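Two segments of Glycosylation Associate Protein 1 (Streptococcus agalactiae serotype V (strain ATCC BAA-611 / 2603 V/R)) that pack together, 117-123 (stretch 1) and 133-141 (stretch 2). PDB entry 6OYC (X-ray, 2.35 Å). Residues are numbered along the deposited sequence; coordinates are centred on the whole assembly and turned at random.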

# COMPACT_ATOMS: atom_id res chain seq x y z
N GLY A 117 6.45 28.63 25.06
CA GLY A 117 5.47 27.68 25.55
C GLY A 117 4.19 27.58 24.75
O GLY A 117 3.44 26.62 24.95
N ASP A 118 3.91 28.53 23.86
CA ASP A 118 2.73 28.46 23.00
C ASP A 118 3.02 27.60 21.77
O ASP A 118 3.98 27.87 21.04
CB ASP A 118 2.29 29.85 22.55
CG ASP A 118 1.45 30.55 23.58
OD1 ASP A 118 1.46 30.09 24.75
OD2 ASP A 118 0.79 31.55 23.23
N LEU A 119 2.19 26.59 21.55
CA LEU A 119 2.30 25.78 20.34
C LEU A 119 2.04 26.63 19.11
O LEU A 119 0.98 27.27 19.00
CB LEU A 119 1.32 24.61 20.40
CG LEU A 119 1.43 23.61 19.23
CD1 LEU A 119 2.86 23.06 19.07
CD2 LEU A 119 0.44 22.47 19.39
N ILE A 120 2.99 26.67 18.18
CA ILE A 120 2.78 27.27 16.88
C ILE A 120 2.47 26.23 15.81
O ILE A 120 1.58 26.42 14.99
CB ILE A 120 3.99 28.13 16.46
CG1 ILE A 120 4.33 29.15 17.54
CG2 ILE A 120 3.71 28.81 15.14
CD1 ILE A 120 3.14 29.96 17.94
N ALA A 121 3.19 25.11 15.79
CA ALA A 121 3.02 24.18 14.68
C ALA A 121 3.55 22.81 15.06
O ALA A 121 4.39 22.67 15.96
CB ALA A 121 3.73 24.68 13.42
N LYS A 122 3.04 21.80 14.35
CA LYS A 122 3.58 20.45 14.37
C LYS A 122 4.04 20.10 12.97
O LYS A 122 3.29 20.27 12.01
CB LYS A 122 2.55 19.45 14.86
CG LYS A 122 2.04 19.74 16.23
CD LYS A 122 1.26 18.56 16.80
CE LYS A 122 0.56 18.97 18.11
NZ LYS A 122 0.14 17.80 18.97
N VAL A 123 5.28 19.65 12.85
CA VAL A 123 5.90 19.40 11.56
C VAL A 123 5.93 17.90 11.33
O VAL A 123 6.39 17.16 12.20
CB VAL A 123 7.31 20.01 11.51
CG1 VAL A 123 7.98 19.69 10.19
CG2 VAL A 123 7.22 21.53 11.76
N HIS A 133 3.48 17.87 5.70
CA HIS A 133 2.53 18.90 6.08
C HIS A 133 2.93 19.53 7.41
O HIS A 133 3.67 18.94 8.20
CB HIS A 133 1.08 18.36 6.12
CG HIS A 133 0.82 17.31 7.16
ND1 HIS A 133 0.94 15.96 6.91
CD2 HIS A 133 0.36 17.41 8.43
CE1 HIS A 133 0.60 15.28 7.98
NE2 HIS A 133 0.24 16.14 8.92
N ILE A 134 2.44 20.75 7.61
CA ILE A 134 2.55 21.44 8.89
C ILE A 134 1.15 21.78 9.40
O ILE A 134 0.37 22.45 8.70
CB ILE A 134 3.40 22.71 8.77
CG1 ILE A 134 4.83 22.37 8.34
CG2 ILE A 134 3.36 23.48 10.07
CD1 ILE A 134 5.57 23.57 7.81
N ASP A 135 0.84 21.32 10.62
CA ASP A 135 -0.36 21.75 11.33
C ASP A 135 -0.03 23.06 12.04
O ASP A 135 0.87 23.09 12.88
CB ASP A 135 -0.83 20.71 12.33
CG ASP A 135 -1.37 19.45 11.67
OD1 ASP A 135 -1.63 19.45 10.44
OD2 ASP A 135 -1.52 18.44 12.40
N TYR A 136 -0.73 24.12 11.68
CA TYR A 136 -0.44 25.45 12.20
C TYR A 136 -1.55 25.82 13.18
O TYR A 136 -2.73 25.64 12.89
CB TYR A 136 -0.33 26.46 11.06
CG TYR A 136 0.50 27.66 11.42
CD1 TYR A 136 -0.07 28.74 12.08
CD2 TYR A 136 1.84 27.72 11.08
CE1 TYR A 136 0.69 29.85 12.41
CE2 TYR A 136 2.60 28.83 11.39
CZ TYR A 136 2.03 29.89 12.06
OH TYR A 136 2.80 30.99 12.36
N PHE A 137 -1.15 26.32 14.35
CA PHE A 137 -2.05 26.45 15.48
C PHE A 137 -2.21 27.91 15.85
O PHE A 137 -1.31 28.71 15.62
CB PHE A 137 -1.53 25.70 16.73
CG PHE A 137 -1.67 24.23 16.64
CD1 PHE A 137 -0.79 23.48 15.87
CD2 PHE A 137 -2.70 23.58 17.33
CE1 PHE A 137 -0.93 22.12 15.78
CE2 PHE A 137 -2.84 22.21 17.24
CZ PHE A 137 -1.96 21.47 16.45
N ALA A 138 -3.37 28.21 16.43
CA ALA A 138 -3.58 29.46 17.14
C ALA A 138 -4.38 29.14 18.39
O ALA A 138 -5.32 28.34 18.33
CB ALA A 138 -4.31 30.50 16.28
N ASN A 139 -3.96 29.71 19.52
CA ASN A 139 -4.60 29.48 20.82
C ASN A 139 -4.79 28.00 21.08
O ASN A 139 -5.88 27.56 21.47
CB ASN A 139 -5.94 30.20 20.92
CG ASN A 139 -5.82 31.69 20.74
OD1 ASN A 139 -6.36 32.25 19.77
ND2 ASN A 139 -5.13 32.35 21.67
N GLU A 140 -3.75 27.21 20.84
CA GLU A 140 -3.74 25.78 21.13
C GLU A 140 -4.72 24.98 20.29
O GLU A 140 -5.02 23.82 20.61
CB GLU A 140 -4.03 25.52 22.62
CG GLU A 140 -2.89 25.85 23.55
CD GLU A 140 -1.65 25.04 23.26
OE1 GLU A 140 -0.64 25.63 22.80
OE2 GLU A 140 -1.67 23.82 23.51
N GLN A 141 -5.25 25.55 19.22
CA GLN A 141 -6.23 24.87 18.39
C GLN A 141 -5.77 24.96 16.95
O GLN A 141 -5.30 26.02 16.51
CB GLN A 141 -7.63 25.50 18.56
CG GLN A 141 -8.63 25.16 17.47
CD GLN A 141 -10.01 25.77 17.71
OE1 GLN A 141 -10.82 25.21 18.45
NE2 GLN A 141 -10.28 26.93 17.10

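What fastens the two backbones to each other? The strands 118-123 and 133-138 run antiparallel, their directions 167° apart, and their central rungs are joined by main-chain hydrogen bonds. Lys122 and Asp135 form a hydrogen-bonded pair that is closed both ways: Lys122 N donates to Asp135 O at 2.9 Å, and Asp135 N donates to Lys122 O at 3.0 Å. Two residues along each strand, Phe137 N reaches Ile120 O at 2.8 Å. All three bonds have angles at hydrogen near 150°, as expected of well-aligned neighbouring strands. The same carbonyls also meet CA-H groups: Ala121 CA lies 3.0 Å from Asp135 O, Ile134 CA 3.4 Å from Lys122 O, and Tyr136 CA 3.6 Å from Ile120 O.

How does the contact continue where the strand pairing stops? Ala138 to Gln141 make a type I' turn, closed by hydrogen bonds in both directions between Ala138 and Gln141, and this carries stretch 2 out of the pairing. The CA-to-CB bond of Glu140 points sideways, but its side chain, with chi1 and chi2 both m, brings the carboxylate nearer to stretch 1. There Leu119 N donates a hydrogen bond to Glu140 OE1 at 3.2 Å. A long acidic side chain suits this place, since it can span the gap to a backbone amide. Glu140 is exposed and poorly ordered, however, so this link is less sharply defined than those between the strands.

What does the Phe137 ring do? It has the largest area covered by the opposing stretch, 88 Å², and its CA-to-CB bond points toward stretch 1, as that of Leu119 points toward stretch 2. Leu119, with chi1 t and chi2 p, sets its CD2 methyl over one face of the ring, 3.6 Å from the Phe137 ring centroid and only 2° off the normal, a nearly ideal CH-pi contact. Ala121 CA approaches the ring edge, 4.1 Å from Phe137 CD1. Lys122 adds the aliphatic part of its extended chain, its CG 3.8 Å from Phe137 CE1, so a residue with a charged end still contributes apolar surface here. Together the stretches bury 543 Å², counting both sides.

Which side chains pack on the face that carries Ala121, Val123, Ile134 and Tyr136? Ala121, Val123 and Ile134 are buried, and their apolar side chains suit that setting. Ala121 CB sits 3.6 Å from Ile134 CG2 and 4.3 Å from Tyr136 CD2, its single methyl touching both neighbours, while Val123 CG2 meets Ile134 CG1 at 4.3 Å. Tyr136 combines an apolar ring with a polar tip: Ile120 CG2 packs 3.7 Å from Tyr136 CZ, although the CA-to-CB bond of Ile120 points away from stretch 2. On the other face Lys122 CB and Asp135 CB are 4.4 Å apart, and from there the two side chains diverge, that of Lys122 toward the Phe137 ring; Asp135 OD1 is hydrogen-bonded elsewhere in the structure.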